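Local coordinates for beta-lactamase-like protein (Koribacter versatilis, PDB 6B9V) that is a metal-binding, metallo-beta-lactamase-like diphosphatase of the PhnP family that cleaves reactive FAD photoproducts, at residues T8-G13 with L64-K69; L196-L201 with V216-K221. All coordinates share one frame; numbering follows the deposited sequence.

Interaction 1. Residues T8-G13 with L64-K69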
# COMPACT_ATOMS: atom_id res chain seq x y z
N THR A 8 1.06 15.22 13.07
CA THR A 8 0.33 15.23 11.79
C THR A 8 -0.36 13.90 11.58
O THR A 8 0.25 12.83 11.73
CB THR A 8 1.29 15.48 10.59
OG1 THR A 8 1.91 16.75 10.75
CG2 THR A 8 0.52 15.46 9.27
N VAL A 9 -1.65 13.97 11.24
CA VAL A 9 -2.41 12.78 10.92
C VAL A 9 -2.13 12.35 9.48
O VAL A 9 -2.46 13.06 8.53
CB VAL A 9 -3.92 13.03 11.10
CG1 VAL A 9 -4.72 11.79 10.74
CG2 VAL A 9 -4.20 13.47 12.57
N LEU A 10 -1.49 11.20 9.32
CA LEU A 10 -1.20 10.64 7.99
C LEU A 10 -2.40 9.86 7.46
O LEU A 10 -2.65 9.85 6.25
CB LEU A 10 0.04 9.74 8.05
CG LEU A 10 1.29 10.42 8.61
CD1 LEU A 10 2.47 9.42 8.68
CD2 LEU A 10 1.71 11.66 7.78
N GLY A 11 -3.15 9.22 8.35
CA GLY A 11 -4.38 8.55 7.96
C GLY A 11 -5.31 8.46 9.16
O GLY A 11 -4.85 8.24 10.27
N SER A 12 -6.60 8.66 8.94
CA SER A 12 -7.59 8.66 10.01
C SER A 12 -8.60 7.53 9.85
O SER A 12 -9.59 7.45 10.59
CB SER A 12 -8.32 10.02 10.05
OG SER A 12 -9.02 10.26 8.83
N GLY A 13 -8.37 6.64 8.88
CA GLY A 13 -9.38 5.66 8.51
C GLY A 13 -9.19 4.28 9.12
O GLY A 13 -8.19 3.99 9.77
N LEU A 64 4.80 10.91 0.65
CA LEU A 64 4.91 11.83 -0.48
C LEU A 64 4.07 13.06 -0.23
O LEU A 64 4.50 14.19 -0.47
CB LEU A 64 4.48 11.14 -1.78
CG LEU A 64 5.42 10.06 -2.30
CD1 LEU A 64 4.77 9.34 -3.48
CD2 LEU A 64 6.77 10.70 -2.72
N ARG A 65 2.85 12.83 0.26
CA ARG A 65 1.90 13.86 0.65
C ARG A 65 2.50 14.89 1.59
O ARG A 65 2.23 16.10 1.49
CB ARG A 65 0.71 13.18 1.35
CG ARG A 65 -0.61 13.77 1.16
CD ARG A 65 -1.61 12.65 1.12
NE ARG A 65 -1.89 12.06 2.43
CZ ARG A 65 -3.13 11.78 2.80
NH1 ARG A 65 -4.11 12.06 1.95
NH2 ARG A 65 -3.41 11.25 3.98
N GLU A 66 3.26 14.40 2.56
CA GLU A 66 3.80 15.30 3.57
C GLU A 66 5.26 15.69 3.36
O GLU A 66 5.86 16.38 4.21
CB GLU A 66 3.63 14.68 4.95
CG GLU A 66 2.18 14.55 5.37
CD GLU A 66 1.59 15.89 5.76
OE1 GLU A 66 0.34 16.00 5.87
OE2 GLU A 66 2.37 16.84 5.97
N GLY A 67 5.84 15.27 2.24
CA GLY A 67 7.22 15.60 1.91
C GLY A 67 8.26 15.03 2.87
O GLY A 67 9.29 15.66 3.11
N ILE A 68 7.99 13.84 3.42
CA ILE A 68 8.95 13.19 4.32
C ILE A 68 10.23 12.81 3.58
O ILE A 68 10.19 12.11 2.56
CB ILE A 68 8.35 11.94 4.97
CG1 ILE A 68 7.16 12.33 5.87
CG2 ILE A 68 9.42 11.18 5.77
CD1 ILE A 68 6.42 11.13 6.44
N LYS A 69 11.37 13.25 4.11
CA LYS A 69 12.66 13.00 3.48
C LYS A 69 13.55 12.14 4.36
O LYS A 69 14.58 11.65 3.93
CB LYS A 69 13.38 14.33 3.18
CG LYS A 69 12.62 15.27 2.25
CD LYS A 69 12.73 14.84 0.79
CE LYS A 69 11.99 15.79 -0.14
NZ LYS A 69 12.04 15.33 -1.56
O HOH W 1 -1.11 13.75 6.10
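The end of strand 2-9 passes the last turn of helix 59-66, the backbones coming closest at Leu-10 and Glu-66, whose CA atoms are 8.1 Å apart. Four side chains and one water make the contact: Thr-8, Leu-10, Arg-65 and Glu-66. Glu-66 reaches back toward the strand with its chain bent at chi2 (-74°), which brings the carboxylate over Thr-8; there OE1 lies 3.4 Å from the CG2 methyl, the two side chains approaching from opposite directions. The polar end of Thr-8 is used differently: OG1 is hydrogen-bonded to Lys-257, which also makes a long, weak ion pair with Glu-66 OE2. The beta-branched threonine packs its methyl against the carboxylate in van der Waals contact while its hydroxyl bonds the lysine. The aliphatic part of Glu-66 has its own partner, since CG sits 3.8 Å from CD2 of Leu-10, a buried leucine that also touches Leu-52 and Gln-62. Helix and strand belong to one half of the metallo-beta-lactamase sandwich, the helix lying against the sheet that contains strands 2-9, 41-46 and 49-53. At Leu-10 the chain turns a corner, and Leu-10 and Gly-11 together face Ser-41 in a classic beta bulge. Arg-65 meets this corner edge-on: its NH2 gives a weak hydrogen bond, 2.8 Å long but bent to 130°, to the carbonyl O of Leu-10. The long, twice-bent arginine can span this distance from the solvent-exposed side of the helix end, and NH2 also forms a salt bridge with Asp-254. One water donates to both Val-9 O (2.9 Å) and Glu-66 OE1 (2.7 Å), joining strand carbonyl and carboxylate. Behind Glu-66 the helix closes in a Schellman motif at Gly-67, where the positive phi (65°) favours glycine and N bonds to Leu-64 O.

Interaction 2. Residues L196-L201 with V216-K221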
# COMPACT_ATOMS: atom_id res chain seq x y z
N LEU A 196 -5.58 14.31 22.71
CA LEU A 196 -5.78 12.87 22.86
C LEU A 196 -6.42 12.26 21.61
O LEU A 196 -7.44 12.76 21.12
CB LEU A 196 -6.65 12.59 24.08
CG LEU A 196 -7.11 11.14 24.29
CD1 LEU A 196 -5.92 10.22 24.54
CD2 LEU A 196 -8.11 11.07 25.45
N PHE A 197 -5.83 11.19 21.08
CA PHE A 197 -6.47 10.43 20.01
C PHE A 197 -7.06 9.14 20.57
O PHE A 197 -6.39 8.44 21.32
CB PHE A 197 -5.49 10.11 18.87
CG PHE A 197 -5.30 11.25 17.89
CD1 PHE A 197 -4.63 12.40 18.27
CD2 PHE A 197 -5.80 11.16 16.59
CE1 PHE A 197 -4.46 13.46 17.39
CE2 PHE A 197 -5.64 12.22 15.69
CZ PHE A 197 -4.97 13.37 16.09
N LEU A 198 -8.31 8.85 20.22
CA LEU A 198 -8.96 7.59 20.55
C LEU A 198 -9.54 6.94 19.31
O LEU A 198 -10.00 7.61 18.40
CB LEU A 198 -10.10 7.79 21.56
CG LEU A 198 -9.75 8.42 22.91
CD1 LEU A 198 -11.04 8.65 23.73
CD2 LEU A 198 -8.78 7.54 23.68
N ASP A 199 -9.55 5.61 19.32
CA ASP A 199 -10.29 4.78 18.37
C ASP A 199 -11.79 5.12 18.39
O ASP A 199 -12.39 5.18 19.47
CB ASP A 199 -10.05 3.31 18.76
CG ASP A 199 -10.72 2.31 17.83
OD1 ASP A 199 -11.96 2.17 17.87
OD2 ASP A 199 -9.99 1.62 17.09
N ALA A 200 -12.40 5.36 17.23
CA ALA A 200 -13.88 5.32 17.14
C ALA A 200 -14.27 4.81 15.76
O ALA A 200 -14.21 5.54 14.76
CB ALA A 200 -14.51 6.71 17.43
N LEU A 201 -14.63 3.53 15.71
CA LEU A 201 -14.81 2.84 14.44
C LEU A 201 -16.14 3.15 13.78
O LEU A 201 -16.20 3.40 12.58
CB LEU A 201 -14.68 1.33 14.65
CG LEU A 201 -14.95 0.44 13.43
CD1 LEU A 201 -13.78 0.58 12.43
CD2 LEU A 201 -15.15 -1.03 13.85
N VAL A 216 -16.73 8.71 23.24
CA VAL A 216 -17.17 9.95 23.86
C VAL A 216 -17.18 9.83 25.40
O VAL A 216 -16.73 10.75 26.10
CB VAL A 216 -18.55 10.39 23.35
CG1 VAL A 216 -19.14 11.46 24.25
CG2 VAL A 216 -18.46 10.89 21.90
N SER A 217 -17.69 8.72 25.94
CA SER A 217 -17.66 8.51 27.40
C SER A 217 -16.24 8.52 27.99
O SER A 217 -15.98 9.14 29.05
CB SER A 217 -18.34 7.20 27.77
OG SER A 217 -19.73 7.35 27.64
N ILE A 218 -15.35 7.80 27.32
CA ILE A 218 -13.94 7.79 27.70
C ILE A 218 -13.36 9.21 27.64
O ILE A 218 -12.69 9.66 28.57
CB ILE A 218 -13.13 6.83 26.79
CG1 ILE A 218 -13.54 5.38 27.08
CG2 ILE A 218 -11.62 7.04 26.97
CD1 ILE A 218 -13.05 4.37 26.03
N ALA A 219 -13.66 9.92 26.55
CA ALA A 219 -13.17 11.29 26.36
C ALA A 219 -13.63 12.20 27.49
O ALA A 219 -12.87 13.06 27.97
CB ALA A 219 -13.64 11.84 25.00
N GLU A 220 -14.86 12.01 27.94
CA GLU A 220 -15.40 12.86 28.99
C GLU A 220 -14.86 12.47 30.37
O GLU A 220 -14.89 13.28 31.30
CB GLU A 220 -16.93 12.83 28.95
CG GLU A 220 -17.46 13.59 27.73
CD GLU A 220 -18.97 13.58 27.60
OE1 GLU A 220 -19.51 14.43 26.85
OE2 GLU A 220 -19.63 12.73 28.24
N LYS A 221 -14.36 11.25 30.49
CA LYS A 221 -13.66 10.89 31.72
C LYS A 221 -12.23 11.43 31.75
O LYS A 221 -11.73 11.84 32.81
CB LYS A 221 -13.63 9.37 31.90
CG LYS A 221 -14.96 8.77 32.35
CD LYS A 221 -14.88 7.24 32.34
CE LYS A 221 -16.14 6.59 32.90
NZ LYS A 221 -17.36 6.99 32.14
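No ring, amide or carboxylate has a face or an edge in the meeting of Leu-198 with Ile-218 and Ala-219, which is made by methyl groups; the ring of Phe-197 takes no part, meeting instead the ring of Tyr-228, with planes about 25° apart, and packing on Leu-7 and Val-9. Leu-198 carries the strand's share. With CD1 anti to CA (chi2 175°), that methyl stands farther out than CD2 along the side chain and is the one that meets the helix. There it lies 3.7 Å from CG2 of Ile-218, the two side chains crossing at a slant, and 4.3 Å from CB of Ala-219. The same methyl comes within 4.1 Å of Ala-219 N, close to the helix backbone itself. Such an approach suits an alanine: its one small methyl lets the leucine come down onto the helix, whereas the branched Ile-218 beside it supplies bulk with CG2, the branch anti to its own backbone N. The CA atoms of Leu-198 and Ala-219 are 8.1 Å apart, a spacing that one leucine side chain can bridge. Strand 195-199, helix 212-222 and strand 226-230 form a beta-alpha-beta crossover in which the two strands are parallel neighbours, and the helix covers both: Ala-219 also touches Thr-227, and Val-216 touches Phe-229. One residue further along the strand, the carboxylate of Asp-199, which takes no part in the contact, bonds His-209 ND1 and Ser-210 N and, weakly, the backbone N of the manganese ligand Asp-178. With the side-chain contacts all aliphatic, the pairing has little directional demand; it rests on shape and on the exclusion of water, and leaves the polar work of this strand to its neighbouring residues.

Both contacts set a helix against a sheet, but in different halves of the sandwich: interaction 1 belongs to the sheet containing strand 2-9, interaction 2 to that containing strand 195-199. Their centres are 22 Å apart, on opposite sides of the chain's centre, yet the strands meet between the sheets, Val-9 CG2 lying 3.6 Å from Phe-197 CZ. Interaction 2 is buried and apolar in its side-chain contacts. Interaction 1 is only partly buried, at a helix end, and accordingly mixes methyl contacts with a weak hydrogen bond and a bridging water. The side chains of Leu-10 and Leu-198 each lie about 13 Å from a bound manganese ion, so neither contact reaches the metals.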